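Local coordinates for putative hydantoin racemase (Klebsiella pneumoniae subsp. pneumoniae, PDB 3QVL), which racemises allantoin and probably also interconverts the D and L forms of other 5-monosubstituted hydantoins, at residues P93-A98 with S205-M210; I4-P9 with V74-G79. One frame throughout, in Å; residues are numbered along the deposited sequence. Where two conformers were deposited one is given.

Contact 1. Residues P93-A98 with S205-M210; sequences PVIGIA and SAAVKM
Ile-95 and Ala-207 carry this contact, a case of apolar matching between a short strand and the helix laid against it. The methyl CG2 of Ile-95 sits 3.8 Å from CB of Ala-207, placed there by a first torsion that turns CG2 anti to the backbone N. CB of Met-210 lies 4.1 Å from CG1 of Ile-95 and as close to its CG2, so it touches both branches; the two side chains cross at about a right angle. Beyond CB the methionine bends at chi2 and chi3 and leads off to pack on Met-210 of the second subunit. Ile-97 adds its CG2 to the other flank of the Ala-207 methyl, at 4.2 Å. Strand 94-96 and helix 205-210 run nearly antiparallel, with axes 8.1 Å apart at their closest.

The polar bonds of the neighbourhood lead to other parts of the chain. Gly-96, the N-cap of helix 97-108, gives its N to Glu-99 OE1, and the backbone of Ile-95 is bonded to strand 72-75. What remains is dispersion and burial of hydrocarbon, so the fit depends on shape: with only a methyl at Ala-207, its CA can come within 5.7 Å of Ile-97 CA.

Contact 2. Residues I4-P9 with V74-G79; sequences IQVINP and VIASFG. Unlike the reference sequence in segment 74-79: Ser-77 (reference Cys). With 5HY ([(4R)-2,5-dioxoimidazolidin-4-yl]acetic acid), chain C.
The ring of Pro-9 rests on the peptide between Ala-76 and Ser-77, with Pro-9 CD almost straight above the carbonyl carbon, Ala-76 C, at 3.5 Å. At the ring's outer corner, CG meets CB of Ser-77 and CG2 of Ile-75, whose side chain crosses the proline at about a right angle. The second flat group is the hydantoin ring of the bound ligand. Ser-77, a cysteine in the reference sequence, turns its OG anti to the backbone N (chi1 -178°) and over one face of that ring; two conformers were deposited, so this approach is less certain than the rest. From the same side, well out of the ring plane, Phe-78 N bonds to ligand O at 2.9 Å. NAF, on the ring's rim, donates to a water lying somewhat out of the ring plane on the same side, and this water in turn donates to Asn-8 OD1 and Ala-76 O, tying both segments to the ligand.

Behind the pocket, residues 4-7 and 74-75 belong to adjacent parallel strands of a Rossmann-like alpha/beta sheet, and the ligand lies beyond their C-terminal ends. Val-74 N donates to Gln-5 O, Ile-7 N to Val-74 O at 2.7 Å, and Ala-76 N to Ile-7 O. Val-6 and Val-74 lie side by side on one face, CG1 to CG1 4.0 Å, and helices 13-26 and 203-216 pack there. Ile-7 and Ile-75 occupy the other face under helix 48-68. Asn-8 directs its ND2 to Asn-10 and Thr-16, which probably holds the carboxamide with OD1 toward the water.

In the fold
The centres of the two contacts are about 8 Å apart, and both draw on one parallel sheet, ordered 31-36, 2-7, 72-75, 94-96. Contact 2 joins its inner pair of strands; contact 1 sets one of its two outermost strands within the chain, 94-96, against helix 203-216. Strand 72-75 links them through probable hydrogen bonds, Ile-95 O to Ile-75 N at 2.9 Å and Ile-97 N to Ile-75 O. Both segments of contact 2 precede those of contact 1 along the chain. Helix 203-216 follows the second sheet, so the chain returns to the first. Ser-77 and Phe-78 after strand 72-75, and Ile-97 starting helix 97-108, face the ligand: both contacts reach from sheet core to pocket.

Contact 1. Residues P93-A98 with S205-M210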
loop_
_atom_site.group_PDB
_atom_site.type_symbol
_atom_site.label_atom_id
_atom_site.label_comp_id
_atom_site.label_asym_id
_atom_site.label_seq_id
_atom_site.Cartn_x
_atom_site.Cartn_y
_atom_site.Cartn_z
ATOM N N PRO A 93 18.681 -7.287 22.903
ATOM C CA PRO A 93 17.472 -7.074 22.107
ATOM C C PRO A 93 16.241 -6.765 22.960
ATOM O O PRO A 93 16.127 -7.247 24.090
ATOM C CB PRO A 93 17.290 -8.410 21.379
ATOM C CG PRO A 93 18.029 -9.403 22.206
ATOM C CD PRO A 93 19.203 -8.657 22.748
ATOM N N VAL A 94 15.345 -5.947 22.411
ATOM C CA VAL A 94 14.084 -5.603 23.063
ATOM C C VAL A 94 12.934 -6.012 22.147
ATOM O O VAL A 94 12.855 -5.560 21.002
ATOM C CB VAL A 94 13.982 -4.091 23.387
ATOM C CG1 VAL A 94 12.724 -3.801 24.193
ATOM C CG2 VAL A 94 15.213 -3.607 24.145
ATOM N N ILE A 95 12.053 -6.868 22.658
ATOM C CA ILE A 95 10.929 -7.388 21.881
ATOM C C ILE A 95 9.598 -6.995 22.518
ATOM O O ILE A 95 9.381 -7.215 23.711
ATOM C CB ILE A 95 11.004 -8.938 21.718
ATOM C CG1 ILE A 95 12.385 -9.388 21.209
ATOM C CG2 ILE A 95 9.879 -9.457 20.814
ATOM C CD1 ILE A 95 12.779 -8.852 19.831
ATOM N N GLY A 96 8.716 -6.402 21.717
ATOM C CA GLY A 96 7.362 -6.083 22.162
ATOM C C GLY A 96 6.465 -7.300 22.062
ATOM O O GLY A 96 6.694 -8.177 21.223
ATOM N N ILE A 97 5.442 -7.364 22.912
ATOM C CA ILE A 97 4.544 -8.524 22.916
ATOM C C ILE A 97 3.557 -8.542 21.745
ATOM O O ILE A 97 3.190 -9.613 21.265
ATOM C CB ILE A 97 3.820 -8.745 24.275
ATOM C CG1 ILE A 97 2.906 -7.568 24.631
ATOM C CG2 ILE A 97 4.840 -9.037 25.374
ATOM C CD1 ILE A 97 1.770 -7.946 25.570
ATOM N N ALA A 98 3.137 -7.364 21.289
ATOM C CA ALA A 98 2.316 -7.265 20.083
ATOM C C ALA A 98 3.134 -7.720 18.881
ATOM O O ALA A 98 2.672 -8.528 18.075
ATOM C CB ALA A 98 1.815 -5.848 19.883
ATOM N N SER A 205 4.828 -14.832 26.218
ATOM C CA SER A 205 5.570 -16.072 26.024
ATOM C C SER A 205 6.357 -16.061 24.710
ATOM O O SER A 205 7.509 -16.493 24.670
ATOM C CB SER A 205 4.625 -17.275 26.089
ATOM O OG SER A 205 3.601 -17.182 25.115
ATOM N N ALA A 206 5.730 -15.546 23.652
ATOM C CA ALA A 206 6.356 -15.446 22.333
ATOM C C ALA A 206 7.594 -14.550 22.338
ATOM O O ALA A 206 8.616 -14.897 21.742
ATOM C CB ALA A 206 5.346 -14.956 21.304
ATOM N N ALA A 207 7.498 -13.409 23.020
ATOM C CA ALA A 207 8.603 -12.452 23.105
ATOM C C ALA A 207 9.794 -13.024 23.868
ATOM O O ALA A 207 10.943 -12.784 23.497
ATOM C CB ALA A 207 8.140 -11.147 23.734
ATOM N N VAL A 208 9.507 -13.780 24.927
ATOM C CA VAL A 208 10.540 -14.479 25.696
ATOM C C VAL A 208 11.332 -15.417 24.783
ATOM O O VAL A 208 12.565 -15.434 24.820
ATOM C CB VAL A 208 9.935 -15.249 26.904
ATOM C CG1 VAL A 208 10.955 -16.201 27.529
ATOM C CG2 VAL A 208 9.420 -14.269 27.950
ATOM N N LYS A 209 10.617 -16.170 23.950
ATOM C CA LYS A 209 11.247 -17.101 23.014
ATOM C C LYS A 209 12.054 -16.380 21.934
ATOM O O LYS A 209 13.072 -16.897 21.474
ATOM C CB LYS A 209 10.212 -18.036 22.373
ATOM C CG LYS A 209 9.346 -18.850 23.351
ATOM C CD LYS A 209 10.137 -19.508 24.486
ATOM C CE LYS A 209 10.920 -20.725 24.024
ATOM N NZ LYS A 209 11.687 -21.324 25.156
ATOM N N MET A 210 11.599 -15.189 21.541
ATOM C CA MET A 210 12.317 -14.372 20.558
ATOM C C MET A 210 13.640 -13.853 21.114
ATOM O O MET A 210 14.659 -13.875 20.419
ATOM C CB MET A 210 11.452 -13.209 20.053
ATOM C CG MET A 210 10.249 -13.610 19.197
ATOM S SD MET A 210 10.616 -14.724 17.819
ATOM C CE MET A 210 10.287 -16.319 18.577
#

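Contact 2. Residues I4-P9 with V74-G79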
loop_
_atom_site.group_PDB
_atom_site.type_symbol
_atom_site.label_atom_id
_atom_site.label_comp_id
_atom_site.label_asym_id
_atom_site.label_seq_id
_atom_site.Cartn_x
_atom_site.Cartn_y
_atom_site.Cartn_z
ATOM N N ILE A 4 16.456 -12.588 31.212
ATOM C CA ILE A 4 15.559 -11.753 30.417
ATOM C C ILE A 4 14.678 -10.904 31.326
ATOM O O ILE A 4 13.941 -11.430 32.163
ATOM C CB ILE A 4 14.674 -12.599 29.463
ATOM C CG1 ILE A 4 15.544 -13.494 28.573
ATOM C CG2 ILE A 4 13.770 -11.694 28.616
ATOM C CD1 ILE A 4 14.773 -14.546 27.802
ATOM N N GLN A 5 14.772 -9.589 31.155
ATOM C CA GLN A 5 13.941 -8.650 31.894
ATOM C C GLN A 5 12.607 -8.478 31.176
ATOM O O GLN A 5 12.551 -7.927 30.075
ATOM C CB GLN A 5 14.655 -7.303 32.035
ATOM C CG GLN A 5 13.963 -6.325 32.976
ATOM C CD GLN A 5 14.497 -4.910 32.857
ATOM O OE1 GLN A 5 14.778 -4.426 31.760
ATOM N NE2 GLN A 5 14.633 -4.235 33.993
ATOM N N VAL A 6 11.538 -8.965 31.799
ATOM C CA VAL A 6 10.198 -8.824 31.238
ATOM C C VAL A 6 9.496 -7.652 31.923
ATOM O O VAL A 6 9.118 -7.733 33.095
ATOM C CB VAL A 6 9.374 -10.130 31.361
ATOM C CG1 VAL A 6 8.032 -9.981 30.663
ATOM C CG2 VAL A 6 10.141 -11.306 30.763
ATOM N N ILE A 7 9.340 -6.562 31.177
ATOM C CA ILE A 7 8.814 -5.314 31.721
ATOM C C ILE A 7 7.325 -5.154 31.441
ATOM O O ILE A 7 6.911 -5.040 30.288
ATOM C CB ILE A 7 9.560 -4.076 31.151
ATOM C CG1 ILE A 7 11.077 -4.237 31.293
ATOM C CG2 ILE A 7 9.070 -2.788 31.830
ATOM C CD1 ILE A 7 11.880 -3.288 30.423
ATOM N N ASN A 8 6.529 -5.153 32.508
ATOM C CA ASN A 8 5.150 -4.696 32.428
ATOM C C ASN A 8 5.174 -3.169 32.441
ATOM O O ASN A 8 5.581 -2.572 33.436
ATOM C CB ASN A 8 4.327 -5.238 33.603
ATOM C CG ASN A 8 2.888 -4.737 33.600
ATOM O OD1 ASN A 8 2.386 -4.239 32.589
ATOM N ND2 ASN A 8 2.216 -4.869 34.740
ATOM N N PRO A 9 4.765 -2.530 31.327
ATOM C CA PRO A 9 4.819 -1.072 31.207
ATOM C C PRO A 9 3.830 -0.327 32.105
ATOM O O PRO A 9 4.020 0.864 32.357
ATOM C CB PRO A 9 4.491 -0.833 29.728
ATOM C CG PRO A 9 4.864 -2.111 29.063
ATOM C CD PRO A 9 4.419 -3.150 30.038
ATOM N N VAL A 74 11.780 -7.593 27.367
ATOM C CA VAL A 74 10.447 -7.748 26.793
ATOM C C VAL A 74 9.562 -6.590 27.261
ATOM O O VAL A 74 9.502 -6.295 28.455
ATOM C CB VAL A 74 9.810 -9.108 27.189
ATOM C CG1 VAL A 74 8.340 -9.166 26.789
ATOM C CG2 VAL A 74 10.575 -10.269 26.555
ATOM N N ILE A 75 8.895 -5.928 26.315
ATOM C CA ILE A 75 7.910 -4.893 26.643
ATOM C C ILE A 75 6.520 -5.525 26.632
ATOM O O ILE A 75 5.981 -5.858 25.570
ATOM C CB ILE A 75 7.997 -3.679 25.687
ATOM C CG1 ILE A 75 9.367 -3.005 25.814
ATOM C CG2 ILE A 75 6.879 -2.676 25.977
ATOM C CD1 ILE A 75 9.625 -1.911 24.798
ATOM N N ALA A 76 5.950 -5.683 27.825
ATOM C CA ALA A 76 4.783 -6.541 28.025
ATOM C C ALA A 76 3.410 -5.858 28.049
ATOM O O ALA A 76 2.561 -6.175 28.889
ATOM C CB ALA A 76 4.978 -7.425 29.258
ATOM N N SER A 77 3.221 -4.917 27.126
ATOM C CA SER A 77 1.920 -4.304 26.859
ATOM C C SER A 77 1.662 -4.353 25.356
ATOM O O SER A 77 2.588 -4.165 24.562
ATOM C CB SER A 77 1.886 -2.859 27.354
ATOM O OG SER A 77 0.617 -2.272 27.140
ATOM N N PHE A 78 0.412 -4.600 24.968
ATOM C CA PHE A 78 0.066 -4.804 23.552
ATOM C C PHE A 78 0.221 -3.592 22.616
ATOM O O PHE A 78 0.048 -3.713 21.403
ATOM C CB PHE A 78 -1.335 -5.416 23.428
ATOM C CG PHE A 78 -1.570 -6.133 22.127
ATOM C CD1 PHE A 78 -0.958 -7.358 21.870
ATOM C CD2 PHE A 78 -2.407 -5.586 21.159
ATOM C CE1 PHE A 78 -1.174 -8.024 20.666
ATOM C CE2 PHE A 78 -2.627 -6.245 19.952
ATOM C CZ PHE A 78 -2.009 -7.466 19.707
ATOM N N GLY A 79 0.553 -2.433 23.172
ATOM C CA GLY A 79 0.873 -1.271 22.350
ATOM C C GLY A 79 2.362 -1.142 22.080
ATOM O O GLY A 79 2.787 -0.242 21.352
HETATM C C 5HY C . -1.759 -4.240 27.719
HETATM N N 5HY C . -2.757 -2.200 28.088
HETATM O O 5HY C . -1.331 -5.274 27.210
HETATM C CA 5HY C . -2.485 -3.124 26.980
HETATM C CB 5HY C . -3.780 -3.606 26.288
HETATM C CG 5HY C . -4.735 -4.453 27.145
HETATM O OAB 5HY C . -2.253 -2.156 30.291
HETATM N NAF 5HY C . -1.633 -3.908 29.002
HETATM C CAI 5HY C . -2.211 -2.715 29.195
HETATM O OD1 5HY C . -5.869 -4.657 26.664
HETATM O OD2 5HY C . -4.328 -4.893 28.241
HETATM O O HOH W 1 0.613 -4.845 30.474
#